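PDB 4JRA: synaptic vesicle glycoprotein 2C from Homo sapiens, which is a synaptic vesicle membrane glycoprotein whose luminal domain probably serves as a neuronal receptor for botulinum neurotoxin A. Local coordinates for residues D[38-41]-D[42-45]; D[112-116]-D[117-121]. All coordinates share one frame; numbering follows the deposited sequence.

Contact 1. Residues D[38-41]-D[42-45]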
loop_
_atom_site.group_PDB
_atom_site.type_symbol
_atom_site.label_atom_id
_atom_site.label_comp_id
_atom_site.label_asym_id
_atom_site.label_seq_id
_atom_site.Cartn_x
_atom_site.Cartn_y
_atom_site.Cartn_z
ATOM N N ASP D 38 26.441 -20.386 15.480
ATOM C CA ASP D 38 27.193 -20.657 14.257
ATOM C C ASP D 38 26.557 -19.939 13.067
ATOM O O ASP D 38 25.342 -19.912 12.925
ATOM C CB ASP D 38 27.241 -22.157 13.990
ATOM C CG ASP D 38 28.279 -22.877 14.830
ATOM O OD1 ASP D 38 29.396 -22.347 15.007
ATOM O OD2 ASP D 38 27.974 -23.989 15.313
ATOM N N LYS D 39 27.394 -19.391 12.197
ATOM C CA LYS D 39 26.946 -18.447 11.183
ATOM C C LYS D 39 27.847 -18.506 9.955
ATOM O O LYS D 39 29.068 -18.513 10.066
ATOM C CB LYS D 39 26.972 -17.045 11.782
ATOM C CG LYS D 39 26.529 -15.936 10.857
ATOM C CD LYS D 39 26.781 -14.560 11.483
ATOM C CE LYS D 39 26.293 -14.468 12.943
ATOM N NZ LYS D 39 27.193 -15.036 14.017
ATOM N N TYR D 40 27.240 -18.557 8.778
ATOM C CA TYR D 40 27.991 -18.690 7.537
ATOM C C TYR D 40 27.351 -17.779 6.493
ATOM O O TYR D 40 26.258 -18.058 6.020
ATOM C CB TYR D 40 27.987 -20.154 7.073
ATOM C CG TYR D 40 28.696 -20.376 5.750
ATOM C CD1 TYR D 40 29.892 -19.730 5.465
ATOM C CD2 TYR D 40 28.171 -21.229 4.783
ATOM C CE1 TYR D 40 30.533 -19.915 4.263
ATOM C CE2 TYR D 40 28.814 -21.425 3.577
ATOM C CZ TYR D 40 29.994 -20.764 3.324
ATOM O OH TYR D 40 30.646 -20.944 2.123
ATOM N N ALA D 41 28.041 -16.700 6.130
ATOM C CA ALA D 41 27.441 -15.618 5.341
ATOM C C ALA D 41 28.147 -15.333 4.017
ATOM O O ALA D 41 29.173 -15.941 3.709
ATOM C CB ALA D 41 27.391 -14.354 6.169
ATOM N N ASN D 42 27.569 -14.401 3.250
ATOM C CA ASN D 42 28.079 -13.977 1.939
ATOM C C ASN D 42 28.741 -15.103 1.155
ATOM O O ASN D 42 29.958 -15.101 0.970
ATOM C CB ASN D 42 29.083 -12.826 2.095
ATOM C CG ASN D 42 28.491 -11.601 2.765
ATOM O OD1 ASN D 42 27.341 -11.240 2.536
ATOM N ND2 ASN D 42 29.283 -10.952 3.597
ATOM N N PHE D 43 27.942 -16.066 0.711
ATOM C CA PHE D 43 28.459 -17.258 0.047
ATOM C C PHE D 43 27.501 -17.683 -1.058
ATOM O O PHE D 43 26.287 -17.498 -0.951
ATOM C CB PHE D 43 28.639 -18.404 1.052
ATOM C CG PHE D 43 27.340 -18.981 1.566
ATOM C CD1 PHE D 43 26.646 -18.368 2.590
ATOM C CD2 PHE D 43 26.821 -20.147 1.031
ATOM C CE1 PHE D 43 25.460 -18.899 3.059
ATOM C CE2 PHE D 43 25.631 -20.673 1.509
ATOM C CZ PHE D 43 24.958 -20.044 2.516
ATOM N N THR D 44 28.058 -18.257 -2.116
ATOM C CA THR D 44 27.279 -18.670 -3.263
ATOM C C THR D 44 27.677 -20.097 -3.604
ATOM O O THR D 44 28.822 -20.359 -3.979
ATOM C CB THR D 44 27.521 -17.724 -4.457
ATOM O OG1 THR D 44 27.045 -16.414 -4.127
ATOM C CG2 THR D 44 26.802 -18.223 -5.713
ATOM N N ILE D 45 26.723 -21.010 -3.449
ATOM C CA ILE D 45 26.921 -22.434 -3.712
ATOM C C ILE D 45 26.317 -22.784 -5.076
ATOM O O ILE D 45 25.121 -22.582 -5.306
ATOM C CB ILE D 45 26.266 -23.262 -2.594
ATOM C CG1 ILE D 45 26.973 -22.981 -1.271
ATOM C CG2 ILE D 45 26.294 -24.759 -2.905
ATOM C CD1 ILE D 45 26.227 -23.499 -0.076
#
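Tyr40 and Phe43 lay their rings over one another across a corner of the chain in an offset stack, with centroids 4.2 Å apart and planes inclined at 21°. The overlap is partial. CE2 of Tyr40 sits over one face of the Phe43 ring, displaced toward its rim and 3.5 Å from CG of Phe43. In return, CD1 of Phe43 lies over a rim position of the tyrosine face. Beyond the ring overlap, the phenol end of the tyrosine runs on past the root of the phenylalanine, bringing OH of Tyr40 to 3.4 Å from CB of Phe43. The first torsions make this possible: Tyr40 swings CG opposite its backbone N (chi1 177°), beside its carbonyl carbon, whereas Phe43 holds CG between N and C (chi1 70°), which brings the ring back against the side chain and carbonyl of Tyr40.

The corner belongs to the right-handed quadrilateral beta-helix of the pentapeptide-repeat fold. Asn42, with backbone angles in the left-handed region, redirects the chain from strand 38-41 on one face to strand 43-45 on the next, and those strands pair with 57-60 and 62-65 respectively. Phe43 is buried, while Tyr40 remains exposed and also packs on Tyr59 in the following turn. The backbone closes in on the phenylalanine as well, with O of Tyr40 3.2 Å from CE1 of Phe43. At the edge of the same ring, in its plane, lie C of Ala41 and CG1 of Ile45.

Contact 2. Residues D[112-116]-D[117-121]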
loop_
_atom_site.group_PDB
_atom_site.type_symbol
_atom_site.label_atom_id
_atom_site.label_comp_id
_atom_site.label_asym_id
_atom_site.label_seq_id
_atom_site.Cartn_x
_atom_site.Cartn_y
_atom_site.Cartn_z
ATOM N N TYR D 112 5.488 -30.661 2.330
ATOM C CA TYR D 112 5.960 -31.791 3.121
ATOM C C TYR D 112 7.479 -31.757 3.361
ATOM O O TYR D 112 8.035 -32.652 3.997
ATOM C CB TYR D 112 5.568 -33.102 2.429
ATOM C CG TYR D 112 6.442 -33.437 1.242
ATOM C CD1 TYR D 112 6.209 -32.873 0.000
ATOM C CD2 TYR D 112 7.514 -34.304 1.369
ATOM C CE1 TYR D 112 7.014 -33.167 -1.079
ATOM C CE2 TYR D 112 8.323 -34.601 0.293
ATOM C CZ TYR D 112 8.066 -34.027 -0.924
ATOM O OH TYR D 112 8.874 -34.329 -1.997
ATOM N N LYS D 113 8.145 -30.722 2.860
ATOM C CA LYS D 113 9.592 -30.616 2.995
ATOM C C LYS D 113 9.982 -29.768 4.201
ATOM O O LYS D 113 10.994 -30.025 4.846
ATOM C CB LYS D 113 10.200 -30.045 1.712
ATOM C CG LYS D 113 10.123 -31.018 0.543
ATOM C CD LYS D 113 10.718 -30.458 -0.724
ATOM C CE LYS D 113 10.471 -31.382 -1.906
ATOM N NZ LYS D 113 11.048 -32.736 -1.668
ATOM N N PHE D 114 9.171 -28.762 4.505
ATOM C CA PHE D 114 9.415 -27.890 5.644
ATOM C C PHE D 114 8.561 -28.375 6.798
ATOM O O PHE D 114 7.341 -28.288 6.732
ATOM C CB PHE D 114 9.038 -26.450 5.303
ATOM C CG PHE D 114 9.678 -25.926 4.057
ATOM C CD1 PHE D 114 9.291 -26.394 2.809
ATOM C CD2 PHE D 114 10.628 -24.935 4.117
ATOM C CE1 PHE D 114 9.873 -25.904 1.652
ATOM C CE2 PHE D 114 11.213 -24.442 2.955
ATOM C CZ PHE D 114 10.831 -24.927 1.728
ATOM N N ILE D 115 9.190 -28.888 7.849
ATOM C CA ILE D 115 8.449 -29.467 8.973
ATOM C C ILE D 115 8.546 -28.602 10.246
ATOM O O ILE D 115 9.631 -28.171 10.638
ATOM C CB ILE D 115 8.907 -30.915 9.230
ATOM C CG1 ILE D 115 8.637 -31.781 7.992
ATOM C CG2 ILE D 115 8.186 -31.512 10.421
ATOM C CD1 ILE D 115 7.140 -31.902 7.607
ATOM N N ASP D 116 7.396 -28.366 10.878
ATOM C CA ASP D 116 7.277 -27.459 12.018
ATOM C C ASP D 116 8.003 -26.196 11.638
ATOM O O ASP D 116 8.972 -25.789 12.277
ATOM C CB ASP D 116 7.819 -28.095 13.308
ATOM C CG ASP D 116 7.016 -29.332 13.738
ATOM O OD1 ASP D 116 5.831 -29.417 13.355
ATOM O OD2 ASP D 116 7.568 -30.219 14.443
ATOM N N SER D 117 7.482 -25.588 10.576
ATOM C CA SER D 117 8.141 -24.519 9.824
ATOM C C SER D 117 7.692 -23.091 10.189
ATOM O O SER D 117 6.673 -22.901 10.867
ATOM C CB SER D 117 7.913 -24.755 8.314
ATOM O OG SER D 117 6.626 -25.313 8.041
ATOM N N GLU D 118 8.479 -22.105 9.736
ATOM C CA GLU D 118 8.167 -20.676 9.883
ATOM C C GLU D 118 8.784 -19.800 8.754
ATOM O O GLU D 118 9.963 -19.947 8.398
ATOM C CB GLU D 118 8.640 -20.185 11.253
ATOM C CG GLU D 118 9.203 -18.777 11.262
ATOM C CD GLU D 118 9.520 -18.303 12.652
ATOM O OE1 GLU D 118 9.481 -19.137 13.575
ATOM O OE2 GLU D 118 9.803 -17.098 12.830
ATOM N N PHE D 119 7.968 -18.895 8.199
ATOM C CA PHE D 119 8.374 -17.941 7.149
ATOM C C PHE D 119 8.119 -16.542 7.648
ATOM O O PHE D 119 7.221 -16.331 8.429
ATOM C CB PHE D 119 7.587 -18.190 5.851
ATOM C CG PHE D 119 7.833 -19.552 5.265
ATOM C CD1 PHE D 119 8.905 -19.779 4.416
ATOM C CD2 PHE D 119 7.031 -20.618 5.610
ATOM C CE1 PHE D 119 9.151 -21.038 3.916
ATOM C CE2 PHE D 119 7.273 -21.878 5.113
ATOM C CZ PHE D 119 8.334 -22.087 4.265
ATOM N N LYS D 120 8.916 -15.586 7.209
ATOM C CA LYS D 120 8.829 -14.224 7.718
ATOM C C LYS D 120 9.310 -13.297 6.615
ATOM O O LYS D 120 10.506 -13.182 6.375
ATOM C CB LYS D 120 9.716 -14.089 8.952
ATOM C CG LYS D 120 9.563 -12.805 9.755
ATOM C CD LYS D 120 8.289 -12.773 10.623
ATOM C CE LYS D 120 8.122 -13.960 11.587
ATOM N NZ LYS D 120 6.801 -13.927 12.303
ATOM N N ASN D 121 8.372 -12.664 5.923
ATOM C CA ASN D 121 8.698 -11.791 4.800
ATOM C C ASN D 121 9.379 -12.544 3.619
ATOM O O ASN D 121 10.319 -12.032 3.004
ATOM C CB ASN D 121 9.564 -10.610 5.296
ATOM C CG ASN D 121 8.946 -9.858 6.481
ATOM O OD1 ASN D 121 9.630 -9.519 7.445
ATOM N ND2 ASN D 121 7.662 -9.584 6.403
#
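Between strand 114-115 and strand 118-120 the chain turns through Asp116, whose left-handed backbone angles bring Ser117 back beside Phe114. Across the bend, CB of Phe114 meets CB of Ser117 at 3.6 Å. The serine hydroxyl adds a weak hydrogen bond, OG of Ser117 donating to O of Phe114 at 3.3 Å.

The aromatic part is formed by Phe114 and Phe119, five residues apart and both buried. Their side chains cross at about a right angle, and the rings meet obliquely, with planes at 53° and centroids 5.4 Å apart. CZ of Phe119 reaches over a face of the Phe114 ring and comes within 3.7 Å of its CD2. CB of Phe114 points toward 117-121, and CG, beside the backbone N and anti to the carbonyl carbon (chi1 -53°), presents that ring face to Phe119. Phe94 and Phe109 also meet the Phe114 ring, the latter edge-to-face, while Phe124 meets Phe119 edge-to-face.

Between the two segments, apolar ring packing probably outweighs the weak hydroxyl bond, and backbone bonds of Ile115 to Phe94 and Asn96 and of Glu118 to Phe99 also tie the corner to the preceding coil. The backbone of Phe119 and ND2 of Asn121 hydrogen-bond to the other protein chain of the assembly. The chemistry thus sets an apolar interior beside a polar strand edge that a partner protein can bond.

In the fold
Contact 1 precedes contact 2 along the chain, and the two lie on opposite sides of the chain's centre; their centres are 20 Å apart and their nearest atoms about 14 Å, so they do not touch. They nevertheless share a parallel sheet. Within this chain, strand 38-41 of contact 1 forms one outer edge, strand 118-120 of contact 2 the other, with strands 57-60, 78-80 and 98-100 between them. The two corners thus mark opposite ends of the stacked coils within the luminal domain. Of the two, only contact 2 meets the other protein of the assembly, consistent with partner binding along the edge formed by the last strand of that sheet.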